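Local structure of Myo-inositol-1-phosphate synthase-related protein (Thermotoga maritima MSB8, 3CIN) at residues A[105-110]-A[253-258]; A[145-150]-A[258-263]; A[170-175]-A[193-198]. The protein belongs to the myo-inositol-1-phosphate synthase family, binds nicotinamide-adenine-dinucleotide (NAD) on a Rossmann-type domain and carries a magnesium ion in the model. All coordinates share one frame; numbering follows the deposited sequence.

Contact 1 of 3, residues A[105-110]-A[253-258]. With NAD (nicotinamide-adenine-dinucleotide), chain F.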
loop_
_atom_site.group_PDB
_atom_site.type_symbol
_atom_site.label_atom_id
_atom_site.label_comp_id
_atom_site.label_asym_id
_atom_site.label_seq_id
_atom_site.Cartn_x
_atom_site.Cartn_y
_atom_site.Cartn_z
ATOM N N ARG A 105 -20.778 -29.977 2.990
ATOM C CA ARG A 105 -22.179 -29.751 3.325
ATOM C C ARG A 105 -22.677 -28.342 2.967
ATOM O O ARG A 105 -23.868 -28.142 2.613
ATOM C CB ARG A 105 -22.350 -30.017 4.822
ATOM C CG ARG A 105 -23.764 -29.992 5.345
ATOM C CD ARG A 105 -23.793 -30.302 6.863
ATOM N NE ARG A 105 -23.316 -31.616 7.370
ATOM C CZ ARG A 105 -23.230 -32.791 6.728
ATOM N NH1 ARG A 105 -23.551 -32.964 5.444
ATOM N NH2 ARG A 105 -22.792 -33.847 7.413
ATOM N N ASN A 106 -21.776 -27.369 3.050
ATOM C CA ASN A 106 -22.081 -26.002 2.757
ATOM C C ASN A 106 -21.716 -25.516 1.352
ATOM O O ASN A 106 -21.881 -24.320 1.068
ATOM C CB ASN A 106 -21.397 -25.099 3.771
ATOM C CG ASN A 106 -21.800 -25.418 5.194
ATOM O OD1 ASN A 106 -20.968 -25.414 6.105
ATOM N ND2 ASN A 106 -23.085 -25.690 5.400
ATOM N N LEU A 107 -21.250 -26.424 0.495
ATOM C CA LEU A 107 -20.831 -26.113 -0.861
ATOM C C LEU A 107 -21.719 -26.744 -1.904
ATOM O O LEU A 107 -22.336 -27.781 -1.663
ATOM C CB LEU A 107 -19.417 -26.618 -1.093
ATOM C CG LEU A 107 -18.367 -26.004 -0.155
ATOM C CD1 LEU A 107 -17.072 -26.734 -0.357
ATOM C CD2 LEU A 107 -18.202 -24.536 -0.424
ATOM N N PRO A 108 -21.747 -26.154 -3.107
ATOM C CA PRO A 108 -22.566 -26.667 -4.186
ATOM C C PRO A 108 -21.925 -27.868 -4.867
ATOM O O PRO A 108 -21.613 -27.818 -6.056
ATOM C CB PRO A 108 -22.663 -25.472 -5.133
ATOM C CG PRO A 108 -21.445 -24.748 -4.969
ATOM C CD PRO A 108 -21.022 -24.944 -3.506
ATOM N N ILE A 109 -21.710 -28.919 -4.077
ATOM C CA ILE A 109 -21.083 -30.153 -4.514
ATOM C C ILE A 109 -22.038 -31.269 -4.144
ATOM O O ILE A 109 -22.513 -31.329 -3.007
ATOM C CB ILE A 109 -19.744 -30.402 -3.769
ATOM C CG1 ILE A 109 -18.683 -29.342 -4.169
ATOM C CG2 ILE A 109 -19.254 -31.820 -4.012
ATOM C CD1 ILE A 109 -17.457 -29.301 -3.301
ATOM N N GLU A 110 -22.306 -32.162 -5.098
ATOM C CA GLU A 110 -23.068 -33.360 -4.857
ATOM C C GLU A 110 -22.113 -34.417 -4.308
ATOM O O GLU A 110 -21.257 -34.934 -5.040
ATOM C CB GLU A 110 -23.702 -33.817 -6.184
ATOM C CG GLU A 110 -24.795 -34.790 -6.021
ATOM C CD GLU A 110 -25.267 -35.346 -7.348
ATOM O OE1 GLU A 110 -25.004 -34.706 -8.403
ATOM O OE2 GLU A 110 -25.913 -36.420 -7.329
ATOM N N GLY A 253 -11.011 -15.828 -4.144
ATOM C CA GLY A 253 -12.164 -16.284 -4.898
ATOM C C GLY A 253 -12.345 -17.785 -4.972
ATOM O O GLY A 253 -13.156 -18.263 -5.806
ATOM N N ASN A 254 -11.639 -18.508 -4.129
ATOM C CA ASN A 254 -11.780 -19.969 -4.057
ATOM C C ASN A 254 -12.992 -20.405 -3.217
ATOM O O ASN A 254 -13.298 -19.869 -2.128
ATOM C CB ASN A 254 -10.464 -20.564 -3.549
ATOM C CG ASN A 254 -9.294 -20.465 -4.594
ATOM O OD1 ASN A 254 -9.527 -20.304 -5.818
ATOM N ND2 ASN A 254 -8.031 -20.574 -4.104
ATOM N N MET A 255 -13.718 -21.391 -3.753
ATOM C CA MET A 255 -14.950 -21.887 -3.156
ATOM C C MET A 255 -14.703 -22.371 -1.708
ATOM O O MET A 255 -15.576 -22.249 -0.836
ATOM C CB MET A 255 -15.445 -23.034 -4.065
ATOM C CG MET A 255 -16.697 -23.815 -3.665
ATOM S SD MET A 255 -16.862 -25.383 -4.617
ATOM C CE MET A 255 -15.445 -26.303 -3.949
ATOM N N ASP A 256 -13.499 -22.857 -1.452
ATOM C CA ASP A 256 -13.139 -23.377 -0.139
ATOM C C ASP A 256 -13.332 -22.372 0.973
ATOM O O ASP A 256 -13.521 -22.746 2.134
ATOM C CB ASP A 256 -11.690 -23.798 -0.124
ATOM C CG ASP A 256 -11.243 -24.420 1.251
ATOM O OD1 ASP A 256 -11.649 -25.520 1.587
ATOM O OD2 ASP A 256 -10.507 -23.807 2.022
ATOM N N PHE A 257 -13.214 -21.102 0.640
ATOM C CA PHE A 257 -13.441 -20.024 1.635
ATOM C C PHE A 257 -14.882 -19.900 2.155
ATOM O O PHE A 257 -15.127 -19.193 3.151
ATOM C CB PHE A 257 -12.966 -18.676 1.110
ATOM C CG PHE A 257 -11.506 -18.691 0.623
ATOM C CD1 PHE A 257 -10.525 -19.450 1.270
ATOM C CD2 PHE A 257 -11.134 -17.905 -0.461
ATOM C CE1 PHE A 257 -9.229 -19.475 0.785
ATOM C CE2 PHE A 257 -9.829 -17.930 -0.928
ATOM C CZ PHE A 257 -8.907 -18.708 -0.331
ATOM N N LEU A 258 -15.809 -20.588 1.505
ATOM C CA LEU A 258 -17.180 -20.626 1.961
ATOM C C LEU A 258 -17.543 -21.961 2.651
ATOM O O LEU A 258 -18.707 -22.187 2.992
ATOM C CB LEU A 258 -18.099 -20.444 0.778
ATOM C CG LEU A 258 -17.932 -19.145 -0.008
ATOM C CD1 LEU A 258 -18.671 -19.245 -1.343
ATOM C CD2 LEU A 258 -18.373 -17.968 0.834
HETATM P PA NAD F . -10.544 -26.856 -3.182
HETATM O O1A NAD F . -10.238 -26.330 -4.559
HETATM O O2A NAD F . -11.984 -26.661 -2.818
HETATM O O5B NAD F . -10.279 -28.400 -3.252
HETATM C C5B NAD F . -10.716 -29.263 -2.205
HETATM C C4B NAD F . -11.030 -30.609 -2.833
HETATM O O4B NAD F . -11.243 -31.559 -1.801
HETATM C C3B NAD F . -12.270 -30.632 -3.719
HETATM O O3B NAD F . -12.032 -31.348 -4.919
HETATM C C2B NAD F . -13.304 -31.356 -2.866
HETATM O O2B NAD F . -14.348 -31.895 -3.630
HETATM C C1B NAD F . -12.414 -32.342 -2.142
HETATM N N9A NAD F . -12.962 -32.890 -0.899
HETATM C C8A NAD F . -13.685 -32.157 0.038
HETATM N N7A NAD F . -13.889 -32.992 1.114
HETATM C C5A NAD F . -13.319 -34.206 0.822
HETATM C C6A NAD F . -13.307 -35.429 1.500
HETATM N N6A NAD F . -13.851 -35.590 2.747
HETATM N N1A NAD F . -12.591 -36.460 0.925
HETATM C C2A NAD F . -11.987 -36.295 -0.309
HETATM N N3A NAD F . -12.060 -35.120 -1.027
HETATM C C4A NAD F . -12.732 -34.108 -0.442
HETATM O O3 NAD F . -9.581 -26.224 -2.108
HETATM P PN NAD F . -8.049 -25.904 -2.312
HETATM O O1N NAD F . -7.917 -24.442 -2.576
HETATM O O2N NAD F . -7.402 -26.942 -3.166
HETATM O O5D NAD F . -7.511 -26.079 -0.823
HETATM C C5D NAD F . -7.357 -27.367 -0.271
HETATM C C4D NAD F . -7.081 -27.299 1.226
HETATM O O4D NAD F . -5.815 -26.729 1.418
HETATM C C3D NAD F . -8.074 -26.497 2.053
HETATM O O3D NAD F . -8.275 -27.140 3.338
HETATM C C2D NAD F . -7.304 -25.207 2.288
HETATM O O2D NAD F . -7.697 -24.562 3.503
HETATM C C1D NAD F . -5.902 -25.757 2.425
HETATM N N1N NAD F . -4.871 -24.743 2.217
HETATM C C2N NAD F . -4.795 -24.101 1.048
HETATM C C3N NAD F . -3.736 -23.161 0.939
HETATM C C7N NAD F . -3.458 -22.628 -0.391
HETATM O O7N NAD F . -4.324 -23.002 -1.381
HETATM N N7N NAD F . -2.399 -21.827 -0.587
HETATM C C4N NAD F . -2.855 -22.906 1.972
HETATM C C5N NAD F . -2.971 -23.571 3.158
HETATM C C6N NAD F . -3.998 -24.520 3.251
#
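The carbonyl oxygen of M255 takes a hydrogen bond inside its own turn and a methyl from across the contact: L258 N donates to M255 O at 2.9 Å within the 3-10 turn 255-258, and L107 CD2 makes a van der Waals contact with M255 O at 3.5 Å. That methyl also meets the M255 side chain, L107 CD2 to M255 CG being 3.6 Å, and the two chains run across each other at a slant. M255 leaves the backbone with CG anti to its own N (chi1 177°) and runs on extended until it bends at SD (chi3 68°). The bend places M255 CE 3.7 Å from I109 CD1 and equally near, 3.7 Å, to the phosphate oxygen O2A of NAD. L107, I109 and M255 thus make a small greasy patch beside the pyrophosphate. P108, at the centre of an inverse gamma turn, adds only a loose edge, its CD 4.3 Å from M255 SD. D256 points away from 105-110 toward the ligand: the ribose hydroxyl O2D of NAD donates weakly to D256 OD2 at 3.3 Å, and T145 OG1 is a second partner of that carboxylate oxygen. The two loops therefore meet by apolar contact, with no hydrogen bond between them, and in this turn D256 adds one weak polar bond to the ribose.

Contact 2 of 3, residues A[145-150]-A[258-263]. With NAD (nicotinamide-adenine-dinucleotide), chain F.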
loop_
_atom_site.group_PDB
_atom_site.type_symbol
_atom_site.label_atom_id
_atom_site.label_comp_id
_atom_site.label_asym_id
_atom_site.label_seq_id
_atom_site.Cartn_x
_atom_site.Cartn_y
_atom_site.Cartn_z
ATOM N N THR A 145 -11.446 -27.352 3.866
ATOM C CA THR A 145 -11.355 -26.955 5.279
ATOM C C THR A 145 -12.562 -27.408 6.105
ATOM O O THR A 145 -13.693 -27.350 5.645
ATOM C CB THR A 145 -11.243 -25.394 5.359
ATOM O OG1 THR A 145 -10.223 -24.914 4.473
ATOM C CG2 THR A 145 -10.925 -24.922 6.724
ATOM N N GLU A 146 -12.311 -27.781 7.383
ATOM C CA GLU A 146 -13.229 -28.530 8.247
ATOM C C GLU A 146 -13.435 -27.859 9.585
ATOM O O GLU A 146 -12.507 -27.243 10.122
ATOM C CB GLU A 146 -12.709 -29.915 8.598
ATOM C CG GLU A 146 -12.343 -30.756 7.392
ATOM C CD GLU A 146 -11.506 -31.954 7.724
ATOM O OE1 GLU A 146 -10.888 -31.989 8.802
ATOM O OE2 GLU A 146 -11.441 -32.843 6.862
ATOM N N ALA A 147 -14.674 -27.912 10.072
ATOM C CA ALA A 147 -14.963 -27.499 11.459
ATOM C C ALA A 147 -14.608 -28.709 12.354
ATOM O O ALA A 147 -15.413 -29.619 12.505
ATOM C CB ALA A 147 -16.419 -27.143 11.605
ATOM N N PHE A 148 -13.408 -28.726 12.931
ATOM C CA PHE A 148 -12.893 -29.898 13.656
ATOM C C PHE A 148 -12.780 -29.551 15.127
ATOM O O PHE A 148 -12.745 -28.357 15.508
ATOM C CB PHE A 148 -11.528 -30.318 13.131
ATOM C CG PHE A 148 -10.428 -29.323 13.435
ATOM C CD1 PHE A 148 -10.280 -28.193 12.679
ATOM C CD2 PHE A 148 -9.585 -29.489 14.541
ATOM C CE1 PHE A 148 -9.328 -27.235 13.000
ATOM C CE2 PHE A 148 -8.635 -28.548 14.848
ATOM C CZ PHE A 148 -8.491 -27.447 14.095
ATOM N N VAL A 149 -12.704 -30.597 15.930
ATOM C CA VAL A 149 -12.335 -30.492 17.333
ATOM C C VAL A 149 -11.339 -31.625 17.608
ATOM O O VAL A 149 -11.652 -32.778 17.359
ATOM C CB VAL A 149 -13.559 -30.695 18.239
ATOM C CG1 VAL A 149 -13.132 -30.836 19.729
ATOM C CG2 VAL A 149 -14.590 -29.568 18.014
ATOM N N PRO A 150 -10.140 -31.299 18.071
ATOM C CA PRO A 150 -9.181 -32.366 18.336
ATOM C C PRO A 150 -9.581 -33.262 19.519
ATOM O O PRO A 150 -10.458 -32.933 20.356
ATOM C CB PRO A 150 -7.874 -31.603 18.671
ATOM C CG PRO A 150 -8.341 -30.383 19.299
ATOM C CD PRO A 150 -9.632 -29.990 18.496
ATOM N N LEU A 258 -15.809 -20.588 1.505
ATOM C CA LEU A 258 -17.180 -20.626 1.961
ATOM C C LEU A 258 -17.543 -21.961 2.651
ATOM O O LEU A 258 -18.707 -22.187 2.992
ATOM C CB LEU A 258 -18.099 -20.444 0.778
ATOM C CG LEU A 258 -17.932 -19.145 -0.008
ATOM C CD1 LEU A 258 -18.671 -19.245 -1.343
ATOM C CD2 LEU A 258 -18.373 -17.968 0.834
ATOM N N ALA A 259 -16.552 -22.807 2.877
ATOM C CA ALA A 259 -16.784 -24.166 3.374
ATOM C C ALA A 259 -17.439 -24.233 4.752
ATOM O O ALA A 259 -18.258 -25.115 4.980
ATOM C CB ALA A 259 -15.474 -24.999 3.334
ATOM N N LEU A 260 -17.155 -23.270 5.628
ATOM C CA LEU A 260 -17.558 -23.367 7.013
ATOM C C LEU A 260 -18.715 -22.365 7.248
ATOM O O LEU A 260 -18.684 -21.230 6.752
ATOM C CB LEU A 260 -16.382 -23.020 7.980
ATOM C CG LEU A 260 -15.156 -23.941 8.043
ATOM C CD1 LEU A 260 -14.366 -23.798 9.391
ATOM C CD2 LEU A 260 -15.543 -25.319 7.811
ATOM N N THR A 261 -19.720 -22.797 7.990
ATOM C CA THR A 261 -20.752 -21.886 8.452
ATOM C C THR A 261 -20.171 -20.979 9.534
ATOM O O THR A 261 -19.082 -21.227 10.025
ATOM C CB THR A 261 -21.921 -22.648 9.025
ATOM O OG1 THR A 261 -21.426 -23.566 10.009
ATOM C CG2 THR A 261 -22.650 -23.436 7.921
ATOM N N ASP A 262 -20.883 -19.919 9.901
ATOM C CA ASP A 262 -20.481 -19.133 11.069
ATOM C C ASP A 262 -20.395 -20.025 12.327
ATOM O O ASP A 262 -19.451 -19.913 13.111
ATOM C CB ASP A 262 -21.430 -17.929 11.283
ATOM C CG ASP A 262 -20.990 -16.684 10.483
ATOM O OD1 ASP A 262 -20.102 -16.799 9.593
ATOM O OD2 ASP A 262 -21.518 -15.579 10.754
ATOM N N ASP A 263 -21.347 -20.941 12.476
ATOM C CA ASP A 263 -21.331 -21.902 13.578
ATOM C C ASP A 263 -20.083 -22.815 13.572
ATOM O O ASP A 263 -19.423 -22.989 14.605
ATOM C CB ASP A 263 -22.606 -22.763 13.549
ATOM C CG ASP A 263 -23.826 -22.078 14.228
ATOM O OD1 ASP A 263 -23.797 -20.851 14.514
ATOM O OD2 ASP A 263 -24.825 -22.789 14.477
HETATM P PA NAD F . -10.544 -26.856 -3.182
HETATM O O1A NAD F . -10.238 -26.330 -4.559
HETATM O O2A NAD F . -11.984 -26.661 -2.818
HETATM O O5B NAD F . -10.279 -28.400 -3.252
HETATM C C5B NAD F . -10.716 -29.263 -2.205
HETATM C C4B NAD F . -11.030 -30.609 -2.833
HETATM O O4B NAD F . -11.243 -31.559 -1.801
HETATM C C3B NAD F . -12.270 -30.632 -3.719
HETATM O O3B NAD F . -12.032 -31.348 -4.919
HETATM C C2B NAD F . -13.304 -31.356 -2.866
HETATM O O2B NAD F . -14.348 -31.895 -3.630
HETATM C C1B NAD F . -12.414 -32.342 -2.142
HETATM N N9A NAD F . -12.962 -32.890 -0.899
HETATM C C8A NAD F . -13.685 -32.157 0.038
HETATM N N7A NAD F . -13.889 -32.992 1.114
HETATM C C5A NAD F . -13.319 -34.206 0.822
HETATM C C6A NAD F . -13.307 -35.429 1.500
HETATM N N6A NAD F . -13.851 -35.590 2.747
HETATM N N1A NAD F . -12.591 -36.460 0.925
HETATM C C2A NAD F . -11.987 -36.295 -0.309
HETATM N N3A NAD F . -12.060 -35.120 -1.027
HETATM C C4A NAD F . -12.732 -34.108 -0.442
HETATM O O3 NAD F . -9.581 -26.224 -2.108
HETATM P PN NAD F . -8.049 -25.904 -2.312
HETATM O O1N NAD F . -7.917 -24.442 -2.576
HETATM O O2N NAD F . -7.402 -26.942 -3.166
HETATM O O5D NAD F . -7.511 -26.079 -0.823
HETATM C C5D NAD F . -7.357 -27.367 -0.271
HETATM C C4D NAD F . -7.081 -27.299 1.226
HETATM O O4D NAD F . -5.815 -26.729 1.418
HETATM C C3D NAD F . -8.074 -26.497 2.053
HETATM O O3D NAD F . -8.275 -27.140 3.338
HETATM C C2D NAD F . -7.304 -25.207 2.288
HETATM O O2D NAD F . -7.697 -24.562 3.503
HETATM C C1D NAD F . -5.902 -25.757 2.425
HETATM N N1N NAD F . -4.871 -24.743 2.217
HETATM C C2N NAD F . -4.795 -24.101 1.048
HETATM C C3N NAD F . -3.736 -23.161 0.939
HETATM C C7N NAD F . -3.458 -22.628 -0.391
HETATM O O7N NAD F . -4.324 -23.002 -1.381
HETATM N N7N NAD F . -2.399 -21.827 -0.587
HETATM C C4N NAD F . -2.855 -22.906 1.972
HETATM C C5N NAD F . -2.971 -23.571 3.158
HETATM C C6N NAD F . -3.998 -24.520 3.251
#
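T145 leads with its backbone: its carbonyl oxygen lies against two side chains of 258-263, with A259 CB 3.7 Å from T145 O and L260 CD2 3.5 Å from T145 O. Its hydroxyl serves the ligand, since O2D of NAD donates to T145 OG1 at 2.7 Å. At E146 the backbone takes the contact, with L260 CD2 3.7 Å from E146 C, while the side chain turns away and its carboxylate accepts bonds from T197 and T170 at OE1 and from T172 at OE2. This loop leaves the parallel Rossmann-type sheet from an inner strand, 138-141, and lies between NAD and the segment leading into helix 262-272, whose N-cap is T261, with OG1 holding G264 N. A147 presents its amide next, and L260 CD2 sits 3.5 Å from A147 N. Its methyl is a little farther off, A147 CB to L260 CD2 being 4.3 Å. L260 reaches all three residues because CG stands anti to its own carbonyl carbon (chi1 -66°), which lays the isobutyl group along the loop. F148 has E146 O, two residues back, in plane at the edge of its ring, and the ring packs on F271 and T272 of helix 262-272, while F148 O accepts from S268 OG.

Contact 3 of 3, residues A[170-175]-A[193-198]. With NAD (nicotinamide-adenine-dinucleotide), chain F.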
loop_
_atom_site.group_PDB
_atom_site.type_symbol
_atom_site.label_atom_id
_atom_site.label_comp_id
_atom_site.label_asym_id
_atom_site.label_seq_id
_atom_site.Cartn_x
_atom_site.Cartn_y
_atom_site.Cartn_z
ATOM N N THR A 170 -14.150 -35.472 11.608
ATOM C CA THR A 170 -14.027 -34.907 10.274
ATOM C C THR A 170 -13.348 -35.915 9.341
ATOM O O THR A 170 -12.715 -36.888 9.764
ATOM C CB THR A 170 -13.202 -33.629 10.272
ATOM O OG1 THR A 170 -11.829 -33.932 10.542
ATOM C CG2 THR A 170 -13.805 -32.620 11.276
ATOM N N ALA A 171 -13.413 -35.625 8.050
ATOM C CA ALA A 171 -12.817 -36.529 7.057
ATOM C C ALA A 171 -11.321 -36.685 7.270
ATOM O O ALA A 171 -10.799 -37.786 7.202
ATOM C CB ALA A 171 -13.108 -36.045 5.628
ATOM N N THR A 172 -10.606 -35.596 7.458
ATOM C CA THR A 172 -9.157 -35.640 7.679
ATOM C C THR A 172 -8.824 -36.498 8.893
ATOM O O THR A 172 -7.838 -37.271 8.858
ATOM C CB THR A 172 -8.595 -34.210 7.891
ATOM O OG1 THR A 172 -8.799 -33.436 6.691
ATOM C CG2 THR A 172 -7.136 -34.253 8.301
ATOM N N GLN A 173 -9.650 -36.438 9.959
ATOM C CA GLN A 173 -9.403 -37.289 11.131
ATOM C C GLN A 173 -9.550 -38.769 10.766
ATOM O O GLN A 173 -8.781 -39.585 11.180
ATOM C CB GLN A 173 -10.301 -36.892 12.269
ATOM C CG GLN A 173 -9.948 -35.506 12.812
ATOM C CD GLN A 173 -10.966 -35.008 13.859
ATOM O OE1 GLN A 173 -12.174 -35.249 13.729
ATOM N NE2 GLN A 173 -10.486 -34.271 14.883
ATOM N N VAL A 174 -10.562 -39.102 9.973
ATOM C CA VAL A 174 -10.777 -40.474 9.534
ATOM C C VAL A 174 -9.656 -40.902 8.592
ATOM O O VAL A 174 -9.111 -42.047 8.716
ATOM C CB VAL A 174 -12.147 -40.609 8.857
ATOM C CG1 VAL A 174 -12.316 -42.041 8.280
ATOM C CG2 VAL A 174 -13.298 -40.302 9.860
ATOM N N TYR A 175 -9.278 -40.035 7.658
ATOM C CA TYR A 175 -8.165 -40.369 6.748
ATOM C C TYR A 175 -6.803 -40.601 7.440
ATOM O O TYR A 175 -6.097 -41.549 7.077
ATOM C CB TYR A 175 -8.004 -39.330 5.677
ATOM C CG TYR A 175 -9.085 -39.232 4.649
ATOM C CD1 TYR A 175 -9.601 -40.354 3.990
ATOM C CD2 TYR A 175 -9.572 -37.981 4.254
ATOM C CE1 TYR A 175 -10.532 -40.224 2.992
ATOM C CE2 TYR A 175 -10.505 -37.859 3.245
ATOM C CZ TYR A 175 -11.000 -38.994 2.622
ATOM O OH TYR A 175 -11.986 -38.866 1.651
ATOM N N ASN A 193 -0.303 -33.273 6.083
ATOM C CA ASN A 193 -1.522 -32.545 6.303
ATOM C C ASN A 193 -1.308 -31.074 6.124
ATOM O O ASN A 193 -0.762 -30.433 6.989
ATOM C CB ASN A 193 -2.022 -32.764 7.741
ATOM C CG ASN A 193 -3.328 -32.063 7.989
ATOM O OD1 ASN A 193 -4.120 -31.963 7.080
ATOM N ND2 ASN A 193 -3.503 -31.493 9.160
ATOM N N VAL A 194 -1.734 -30.573 4.991
ATOM C CA VAL A 194 -1.549 -29.153 4.714
ATOM C C VAL A 194 -2.780 -28.318 4.969
ATOM O O VAL A 194 -2.763 -27.157 4.617
ATOM C CB VAL A 194 -0.924 -28.889 3.321
ATOM C CG1 VAL A 194 0.556 -29.350 3.348
ATOM C CG2 VAL A 194 -1.713 -29.536 2.223
ATOM N N ILE A 195 -3.807 -28.871 5.615
ATOM C CA ILE A 195 -5.010 -28.117 6.018
ATOM C C ILE A 195 -5.006 -27.867 7.537
ATOM O O ILE A 195 -4.127 -28.385 8.241
ATOM C CB ILE A 195 -6.324 -28.781 5.457
ATOM C CG1 ILE A 195 -6.863 -29.871 6.386
ATOM C CG2 ILE A 195 -6.079 -29.343 4.050
ATOM C CD1 ILE A 195 -8.347 -30.273 6.090
ATOM N N PRO A 196 -5.899 -26.970 8.019
ATOM C CA PRO A 196 -5.846 -26.548 9.416
ATOM C C PRO A 196 -6.106 -27.589 10.485
ATOM O O PRO A 196 -5.630 -27.460 11.614
ATOM C CB PRO A 196 -6.835 -25.376 9.482
ATOM C CG PRO A 196 -7.009 -24.905 8.110
ATOM C CD PRO A 196 -6.839 -26.139 7.247
ATOM N N THR A 197 -6.873 -28.621 10.157
ATOM C CA THR A 197 -7.279 -29.600 11.142
ATOM C C THR A 197 -6.086 -30.171 11.854
ATOM O O THR A 197 -5.090 -30.553 11.235
ATOM C CB THR A 197 -8.028 -30.747 10.444
ATOM O OG1 THR A 197 -9.219 -30.216 9.841
ATOM C CG2 THR A 197 -8.319 -31.927 11.406
ATOM N N PHE A 198 -6.139 -30.182 13.184
ATOM C CA PHE A 198 -5.029 -30.716 13.960
ATOM C C PHE A 198 -4.838 -32.234 13.719
ATOM O O PHE A 198 -5.742 -33.049 13.951
ATOM C CB PHE A 198 -5.254 -30.556 15.457
ATOM C CG PHE A 198 -5.100 -29.152 15.995
ATOM C CD1 PHE A 198 -5.004 -28.022 15.211
ATOM C CD2 PHE A 198 -5.079 -28.982 17.375
ATOM C CE1 PHE A 198 -4.874 -26.784 15.808
ATOM C CE2 PHE A 198 -4.970 -27.763 17.930
ATOM C CZ PHE A 198 -4.873 -26.680 17.169
HETATM P PA NAD F . -10.544 -26.856 -3.182
HETATM O O1A NAD F . -10.238 -26.330 -4.559
HETATM O O2A NAD F . -11.984 -26.661 -2.818
HETATM O O5B NAD F . -10.279 -28.400 -3.252
HETATM C C5B NAD F . -10.716 -29.263 -2.205
HETATM C C4B NAD F . -11.030 -30.609 -2.833
HETATM O O4B NAD F . -11.243 -31.559 -1.801
HETATM C C3B NAD F . -12.270 -30.632 -3.719
HETATM O O3B NAD F . -12.032 -31.348 -4.919
HETATM C C2B NAD F . -13.304 -31.356 -2.866
HETATM O O2B NAD F . -14.348 -31.895 -3.630
HETATM C C1B NAD F . -12.414 -32.342 -2.142
HETATM N N9A NAD F . -12.962 -32.890 -0.899
HETATM C C8A NAD F . -13.685 -32.157 0.038
HETATM N N7A NAD F . -13.889 -32.992 1.114
HETATM C C5A NAD F . -13.319 -34.206 0.822
HETATM C C6A NAD F . -13.307 -35.429 1.500
HETATM N N6A NAD F . -13.851 -35.590 2.747
HETATM N N1A NAD F . -12.591 -36.460 0.925
HETATM C C2A NAD F . -11.987 -36.295 -0.309
HETATM N N3A NAD F . -12.060 -35.120 -1.027
HETATM C C4A NAD F . -12.732 -34.108 -0.442
HETATM O O3 NAD F . -9.581 -26.224 -2.108
HETATM P PN NAD F . -8.049 -25.904 -2.312
HETATM O O1N NAD F . -7.917 -24.442 -2.576
HETATM O O2N NAD F . -7.402 -26.942 -3.166
HETATM O O5D NAD F . -7.511 -26.079 -0.823
HETATM C C5D NAD F . -7.357 -27.367 -0.271
HETATM C C4D NAD F . -7.081 -27.299 1.226
HETATM O O4D NAD F . -5.815 -26.729 1.418
HETATM C C3D NAD F . -8.074 -26.497 2.053
HETATM O O3D NAD F . -8.275 -27.140 3.338
HETATM C C2D NAD F . -7.304 -25.207 2.288
HETATM O O2D NAD F . -7.697 -24.562 3.503
HETATM C C1D NAD F . -5.902 -25.757 2.425
HETATM N N1N NAD F . -4.871 -24.743 2.217
HETATM C C2N NAD F . -4.795 -24.101 1.048
HETATM C C3N NAD F . -3.736 -23.161 0.939
HETATM C C7N NAD F . -3.458 -22.628 -0.391
HETATM O O7N NAD F . -4.324 -23.002 -1.381
HETATM N N7N NAD F . -2.399 -21.827 -0.587
HETATM C C4N NAD F . -2.855 -22.906 1.972
HETATM C C5N NAD F . -2.971 -23.571 3.158
HETATM C C6N NAD F . -3.998 -24.520 3.251
HETATM O O HOH W 1 -7.762 -33.729 15.559
#
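T172 and T197 share the same first torsion, chi1 -63°, which sets each CG2 anti to its own backbone N and brings the two methyls tip to tip, T172 CG2 to T197 CG2 at 4.1 Å. T172 lies in the first turn of helix 171-186 and T197 on the loop facing it. The helix is opened by a capping box: T170 N donates to Q173 OE1 at 2.9 Å, the N-H...O angle 157°, and Q173 N returns a weak bond to T170 OG1. In this Rossmann-type domain the helix runs into strand 189-193, and the loop that leaves the strand at N193 folds back over the helix start. I195, with chi1 at 87° and CG1 between N and the carbonyl carbon, slides its CD1 past T172, reaching 3.3 Å from T172 OG1. That hydroxyl is already satisfied by E146 and N141, so the methyl merely covers it. N193 braces the loop from within: its ND2 gives a weak bond to T197 O and its OD1 accepts weakly from I195 N, while N141 and D219 take up the rest of the amide. Farther out, one water accepts from Q173 NE2 and donates to F198 O, linking helix and loop where they share no direct hydrogen bond. Two residues past Q173, Y175 OH donates to N1A of NAD at 2.6 Å, the adenine nitrogen lying in plane at the edge of the tyrosine ring.

Reading from the N terminus, the chain first meets 105-110, which waits for 253-258 to close contact 1 across 142 intervening residues. Next comes 145-150, closed by 258-263 in contact 2, so contacts 1 and 2 cross, and they share L258. The short excursion from 170-175 to 193-198, contact 3, opens and shuts within both longer loops. Contacts 1 and 2 tie loops of the parallel sheet to the connection between strand 242-252 and helix 262-272; contact 3 stays local to helix 171-186 and strand 189-193. Centres of contacts 2 and 3 lie about 11 Å apart, those of 1 and 3 about 17 Å, and all three touch NAD.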